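Long-range contacts in Pre-mRNA-processing-splicing factor 8 (Cryptococcus neoformans var. grubii serotype A, PDB 6MX6), which carries an intein, the part crystallised here, which probably excises itself from its spliceosomal host protein and joins the flanking exteins: residues R11-D16 with Y168-L173; T37-S42 with D160-Y165. All coordinates share one frame; numbering follows the deposited sequence.

Interaction 1 (R11-D16 with Y168-L173); sequences RLLRAD and YDYLVL
The guanidinium of R11 lies flat over one face of the Y168 ring, planes 18° apart, with CZ 3.7 Å from the ring centroid: a cation-pi stack displaced toward the rim, NH2 approaching Y168 CD2 to 3.4 Å. A flat cation suits a flat, electron-rich face. A bend at chi3 (57°) turns NE back toward the ring. The ring's opposite face is filled by CB of its neighbour D169, over the centre, and R11 O meets its edge in the ring plane. That oxygen also accepts a hydrogen bond from Y168 N, 2.9 Å away, the N-H standing above the carbonyl plane.

L13 is the bump that fills the hollow beside this pair. Its CG rests 3.7 Å from Y168 CA, CD2 nestles against the same atom, and CD1 reaches CE1 of Y170 at 3.6 Å, the two side chains crossing at about a right angle; a branched leucine suits a niche with two walls. L12 starts away from residues 168-173, yet its CD2 swings back to L173 CD1 (3.8 Å), on strand 172-174. Chemically, the guanidinium is held flat by the ring and, in addition, by a salt bridge from NE to E19, which together should limit its rotation.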
loop_
_atom_site.group_PDB
_atom_site.type_symbol
_atom_site.label_atom_id
_atom_site.label_comp_id
_atom_site.label_asym_id
_atom_site.label_seq_id
_atom_site.Cartn_x
_atom_site.Cartn_y
_atom_site.Cartn_z
ATOM N N ARG A 11 2.591 3.931 8.890
ATOM C CA ARG A 11 3.018 2.980 9.913
ATOM C C ARG A 11 3.012 1.568 9.340
ATOM O O ARG A 11 1.968 1.080 8.891
ATOM C CB ARG A 11 2.101 3.072 11.139
ATOM C CG ARG A 11 2.080 4.451 11.789
ATOM C CD ARG A 11 0.780 4.710 12.548
ATOM N NE ARG A 11 0.542 3.701 13.573
ATOM C CZ ARG A 11 -0.552 3.642 14.325
ATOM N NH1 ARG A 11 -1.517 4.539 14.167
ATOM N NH2 ARG A 11 -0.681 2.682 15.232
ATOM N N LEU A 12 4.169 0.913 9.361
ATOM C CA LEU A 12 4.354 -0.442 8.871
ATOM C C LEU A 12 4.682 -1.372 10.029
ATOM O O LEU A 12 4.970 -0.931 11.144
ATOM C CB LEU A 12 5.475 -0.483 7.829
ATOM C CG LEU A 12 5.379 0.614 6.767
ATOM C CD1 LEU A 12 6.583 0.595 5.843
ATOM C CD2 LEU A 12 4.086 0.446 5.971
ATOM N N LEU A 13 4.674 -2.675 9.741
ATOM C CA LEU A 13 4.963 -3.708 10.736
ATOM C C LEU A 13 6.340 -4.306 10.474
ATOM O O LEU A 13 6.616 -4.778 9.366
ATOM C CB LEU A 13 3.901 -4.810 10.707
ATOM C CG LEU A 13 2.514 -4.402 11.202
ATOM C CD1 LEU A 13 1.531 -5.551 11.084
ATOM C CD2 LEU A 13 2.584 -3.892 12.625
ATOM N N ARG A 14 7.198 -4.283 11.492
ATOM C CA ARG A 14 8.427 -5.061 11.443
ATOM C C ARG A 14 8.110 -6.553 11.500
ATOM O O ARG A 14 7.016 -6.970 11.891
ATOM C CB ARG A 14 9.350 -4.699 12.606
ATOM C CG ARG A 14 9.959 -3.313 12.553
ATOM C CD ARG A 14 11.010 -3.162 13.644
ATOM N NE ARG A 14 11.547 -1.807 13.713
ATOM C CZ ARG A 14 12.496 -1.341 12.911
ATOM N NH1 ARG A 14 13.015 -2.117 11.968
ATOM N NH2 ARG A 14 12.924 -0.096 13.050
ATOM N N ALA A 15 9.100 -7.369 11.127
ATOM C CA ALA A 15 8.900 -8.815 11.139
ATOM C C ALA A 15 8.554 -9.342 12.526
ATOM O O ALA A 15 7.939 -10.408 12.635
ATOM C CB ALA A 15 10.146 -9.531 10.610
ATOM N N ASP A 16 8.920 -8.621 13.583
ATOM C CA ASP A 16 8.630 -9.052 14.945
ATOM C C ASP A 16 7.293 -8.533 15.456
ATOM O O ASP A 16 6.930 -8.817 16.604
ATOM C CB ASP A 16 9.758 -8.621 15.894
ATOM C CG ASP A 16 9.822 -7.114 16.098
ATOM O OD1 ASP A 16 9.165 -6.368 15.342
ATOM O OD2 ASP A 16 10.538 -6.670 17.021
ATOM N N TYR A 168 0.395 -1.254 9.557
ATOM C CA TYR A 168 0.183 -1.593 10.961
ATOM C C TYR A 168 -1.193 -2.219 11.205
ATOM O O TYR A 168 -1.356 -3.003 12.149
ATOM C CB TYR A 168 0.361 -0.344 11.828
ATOM C CG TYR A 168 -0.878 0.518 11.833
ATOM C CD1 TYR A 168 -1.183 1.336 10.751
ATOM C CD2 TYR A 168 -1.760 0.489 12.902
ATOM C CE1 TYR A 168 -2.330 2.113 10.746
ATOM C CE2 TYR A 168 -2.904 1.260 12.908
ATOM C CZ TYR A 168 -3.188 2.066 11.831
ATOM O OH TYR A 168 -4.336 2.829 11.850
ATOM N N ASP A 169 -2.190 -1.891 10.379
ATOM C CA ASP A 169 -3.523 -2.475 10.464
ATOM C C ASP A 169 -3.707 -3.646 9.506
ATOM O O ASP A 169 -4.846 -3.990 9.170
ATOM C CB ASP A 169 -4.599 -1.411 10.205
ATOM C CG ASP A 169 -4.518 -0.819 8.802
ATOM O OD1 ASP A 169 -3.551 -1.116 8.069
ATOM O OD2 ASP A 169 -5.430 -0.054 8.422
ATOM N N TYR A 170 -2.610 -4.242 9.038
ATOM C CA TYR A 170 -2.580 -5.438 8.205
ATOM C C TYR A 170 -3.066 -5.205 6.776
ATOM O O TYR A 170 -3.222 -6.170 6.029
ATOM C CB TYR A 170 -3.366 -6.586 8.858
ATOM C CG TYR A 170 -2.818 -6.930 10.224
ATOM C CD1 TYR A 170 -1.629 -7.631 10.357
ATOM C CD2 TYR A 170 -3.475 -6.526 11.379
ATOM C CE1 TYR A 170 -1.113 -7.938 11.610
ATOM C CE2 TYR A 170 -2.973 -6.830 12.631
ATOM C CZ TYR A 170 -1.791 -7.533 12.740
ATOM O OH TYR A 170 -1.291 -7.834 13.987
ATOM N N LEU A 171 -3.286 -3.953 6.363
ATOM C CA LEU A 171 -3.455 -3.662 4.943
ATOM C C LEU A 171 -2.228 -4.153 4.184
ATOM O O LEU A 171 -1.094 -3.911 4.604
ATOM C CB LEU A 171 -3.649 -2.158 4.728
ATOM C CG LEU A 171 -3.803 -1.683 3.286
ATOM C CD1 LEU A 171 -5.086 -2.208 2.686
ATOM C CD2 LEU A 171 -3.759 -0.159 3.228
ATOM N N VAL A 172 -2.452 -4.859 3.081
ATOM C CA VAL A 172 -1.369 -5.439 2.299
ATOM C C VAL A 172 -0.890 -4.412 1.279
ATOM O O VAL A 172 -1.673 -3.920 0.459
ATOM C CB VAL A 172 -1.804 -6.742 1.613
ATOM C CG1 VAL A 172 -0.691 -7.248 0.688
ATOM C CG2 VAL A 172 -2.160 -7.803 2.667
ATOM N N LEU A 173 0.405 -4.115 1.318
ATOM C CA LEU A 173 1.049 -3.111 0.487
ATOM C C LEU A 173 2.086 -3.782 -0.405
ATOM O O LEU A 173 2.657 -4.816 -0.047
ATOM C CB LEU A 173 1.730 -2.051 1.361
ATOM C CG LEU A 173 0.803 -1.222 2.252
ATOM C CD1 LEU A 173 1.615 -0.437 3.277
ATOM C CD2 LEU A 173 -0.090 -0.312 1.393
#

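Interaction 2 (T37-S42 with D160-Y165); sequences TSRTAS and DKDSLY
R39 reaches across to D162 with two of its nitrogens, its chain bent at chi2 (-74°) so that CD turns toward the turn at 160-163. NE donates to D162 OD1 at 2.7 Å, on the syn side but tilted out of the carboxylate plane, and NH2 adds weak bonds to both oxygens, OD2 lying 2.9 Å from it. The two planes stand 56° apart, so this salt bridge is twisted rather than a flat fork. From the opposite face of the carboxylate, L164 N also donates to D162 OD1, closing an Asx turn; the aspartate therefore shapes its own loop while holding the arginine.

The other end of the guanidinium is gripped by its own segment: NH1 donates, in the guanidinium plane, to T37 OG1 (3.0 Å), a hydroxyl also hydrogen-bonded to D35, and to S38 O. K161 crosses R39 at about a right angle, laying CB over one guanidinium face, and its chain, extended beyond CG, carries NZ to S38 O (3.1 Å), on the other face of that carbonyl from NH1. A long side chain suits this reach, carrying the ammonium across to the carbonyl.

D160 and T40 continue the antiparallel pairing of strands 152-159 and 38-49. D160 N donates to T40 O at 3.1 Å, but the return bond goes to the side chain: with CG between the backbone N and carbonyl carbon (chi1 69°), OD1 takes T40 N at 2.6 Å. D160 O is instead used by S163 N in a type II' turn. T40 OG1 turns to Q30.

With every guanidinium nitrogen engaged, R39 cannot easily rotate. Its charge is probably balanced chiefly by D162, and the nearby ammonium of K161, 4.5 Å from R39 NH1 to NZ, is probably tolerated because S38 O and the aspartates offset the repulsion.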
loop_
_atom_site.group_PDB
_atom_site.type_symbol
_atom_site.label_atom_id
_atom_site.label_comp_id
_atom_site.label_asym_id
_atom_site.label_seq_id
_atom_site.Cartn_x
_atom_site.Cartn_y
_atom_site.Cartn_z
ATOM N N THR A 37 5.701 -14.401 7.193
ATOM C CA THR A 37 7.148 -14.560 7.142
ATOM C C THR A 37 7.837 -13.213 6.911
ATOM O O THR A 37 7.199 -12.175 6.719
ATOM C CB THR A 37 7.542 -15.561 6.056
ATOM O OG1 THR A 37 7.091 -15.094 4.777
ATOM C CG2 THR A 37 6.928 -16.921 6.344
ATOM N N SER A 38 9.164 -13.238 6.920
ATOM C CA SER A 38 9.969 -12.031 6.840
ATOM C C SER A 38 10.059 -11.502 5.413
ATOM O O SER A 38 9.877 -12.223 4.430
ATOM C CB SER A 38 11.377 -12.290 7.371
ATOM O OG SER A 38 11.427 -12.077 8.765
ATOM N N ARG A 39 10.348 -10.206 5.320
ATOM C CA ARG A 39 10.627 -9.526 4.065
ATOM C C ARG A 39 11.800 -8.593 4.305
ATOM O O ARG A 39 11.850 -7.911 5.326
ATOM C CB ARG A 39 9.418 -8.715 3.566
ATOM C CG ARG A 39 8.182 -9.526 3.252
ATOM C CD ARG A 39 8.341 -10.307 1.963
ATOM N NE ARG A 39 7.081 -10.919 1.557
ATOM C CZ ARG A 39 6.538 -11.977 2.149
ATOM N NH1 ARG A 39 7.146 -12.548 3.181
ATOM N NH2 ARG A 39 5.382 -12.461 1.713
ATOM N N THR A 40 12.754 -8.575 3.387
ATOM C CA THR A 40 13.909 -7.699 3.515
ATOM C C THR A 40 13.695 -6.462 2.653
ATOM O O THR A 40 13.309 -6.575 1.486
ATOM C CB THR A 40 15.198 -8.417 3.105
ATOM O OG1 THR A 40 15.446 -9.496 4.011
ATOM C CG2 THR A 40 16.373 -7.458 3.160
ATOM N N ALA A 41 13.931 -5.293 3.235
ATOM C CA ALA A 41 13.827 -4.027 2.524
ATOM C C ALA A 41 15.200 -3.580 2.044
ATOM O O ALA A 41 16.214 -3.782 2.719
ATOM C CB ALA A 41 13.212 -2.949 3.419
ATOM N N SER A 42 15.227 -2.963 0.864
ATOM C CA SER A 42 16.466 -2.416 0.331
ATOM C C SER A 42 16.149 -1.223 -0.557
ATOM O O SER A 42 14.987 -0.929 -0.849
ATOM C CB SER A 42 17.264 -3.471 -0.449
ATOM O OG SER A 42 16.514 -4.012 -1.518
ATOM N N ASP A 160 11.864 -7.937 -0.915
ATOM C CA ASP A 160 12.151 -9.189 -1.603
ATOM C C ASP A 160 10.908 -10.080 -1.611
ATOM O O ASP A 160 9.807 -9.660 -1.238
ATOM C CB ASP A 160 13.348 -9.886 -0.957
ATOM C CG ASP A 160 13.047 -10.400 0.443
ATOM O OD1 ASP A 160 12.246 -9.765 1.165
ATOM O OD2 ASP A 160 13.623 -11.441 0.828
ATOM N N LYS A 161 11.084 -11.327 -2.048
ATOM C CA LYS A 161 10.033 -12.357 -2.085
ATOM C C LYS A 161 8.900 -11.836 -2.967
ATOM O O LYS A 161 9.174 -11.383 -4.090
ATOM C CB LYS A 161 9.639 -12.746 -0.663
ATOM C CG LYS A 161 10.744 -13.434 0.133
ATOM C CD LYS A 161 10.236 -13.905 1.490
ATOM C CE LYS A 161 11.306 -14.674 2.252
ATOM N NZ LYS A 161 10.864 -15.015 3.633
ATOM N N ASP A 162 7.641 -11.880 -2.523
ATOM C CA ASP A 162 6.504 -11.481 -3.349
ATOM C C ASP A 162 6.322 -9.969 -3.443
ATOM O O ASP A 162 5.364 -9.523 -4.084
ATOM C CB ASP A 162 5.213 -12.110 -2.817
ATOM C CG ASP A 162 4.934 -11.747 -1.366
ATOM O OD1 ASP A 162 5.732 -11.003 -0.758
ATOM O OD2 ASP A 162 3.911 -12.220 -0.823
ATOM N N SER A 163 7.204 -9.189 -2.813
ATOM C CA SER A 163 7.170 -7.728 -2.801
ATOM C C SER A 163 5.999 -7.169 -1.994
ATOM O O SER A 163 5.629 -6.004 -2.166
ATOM C CB SER A 163 7.149 -7.151 -4.223
ATOM O OG SER A 163 8.354 -7.435 -4.917
ATOM N N LEU A 164 5.418 -7.966 -1.100
ATOM C CA LEU A 164 4.292 -7.550 -0.277
ATOM C C LEU A 164 4.710 -7.429 1.186
ATOM O O LEU A 164 5.530 -8.209 1.679
ATOM C CB LEU A 164 3.136 -8.541 -0.407
ATOM C CG LEU A 164 2.667 -8.847 -1.826
ATOM C CD1 LEU A 164 1.486 -9.793 -1.790
ATOM C CD2 LEU A 164 2.309 -7.561 -2.561
ATOM N N TYR A 165 4.138 -6.446 1.875
ATOM C CA TYR A 165 4.410 -6.213 3.287
ATOM C C TYR A 165 3.160 -5.597 3.898
ATOM O O TYR A 165 2.190 -5.298 3.197
ATOM C CB TYR A 165 5.642 -5.320 3.492
ATOM C CG TYR A 165 5.522 -3.960 2.830
ATOM C CD1 TYR A 165 5.652 -3.819 1.455
ATOM C CD2 TYR A 165 5.275 -2.820 3.586
ATOM C CE1 TYR A 165 5.528 -2.586 0.853
ATOM C CE2 TYR A 165 5.161 -1.583 2.992
ATOM C CZ TYR A 165 5.282 -1.470 1.630
ATOM O OH TYR A 165 5.162 -0.235 1.034
#

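Interaction 2 is nested along the chain inside the loop closed by interaction 1, and their centres lie about 11 Å apart. They meet through the short antiparallel pair of strands 164-166 and 172-174, where L173 N probably bonds to Y165 O (2.8 Å). L12 also bridges them: CD2, besides its leucine partner, packs on Y165 CE2 at 3.8 Å. A further touch, A15 CB to S38 OG at 3.4 Å, brings the two N-terminal segments together. Both contacts thus join early strands to the end of the chain, as in the Hint fold, which brings the two splice junctions close. H174 touches L164 and leads to N175, consistent with the histidine-asparagine end of many inteins.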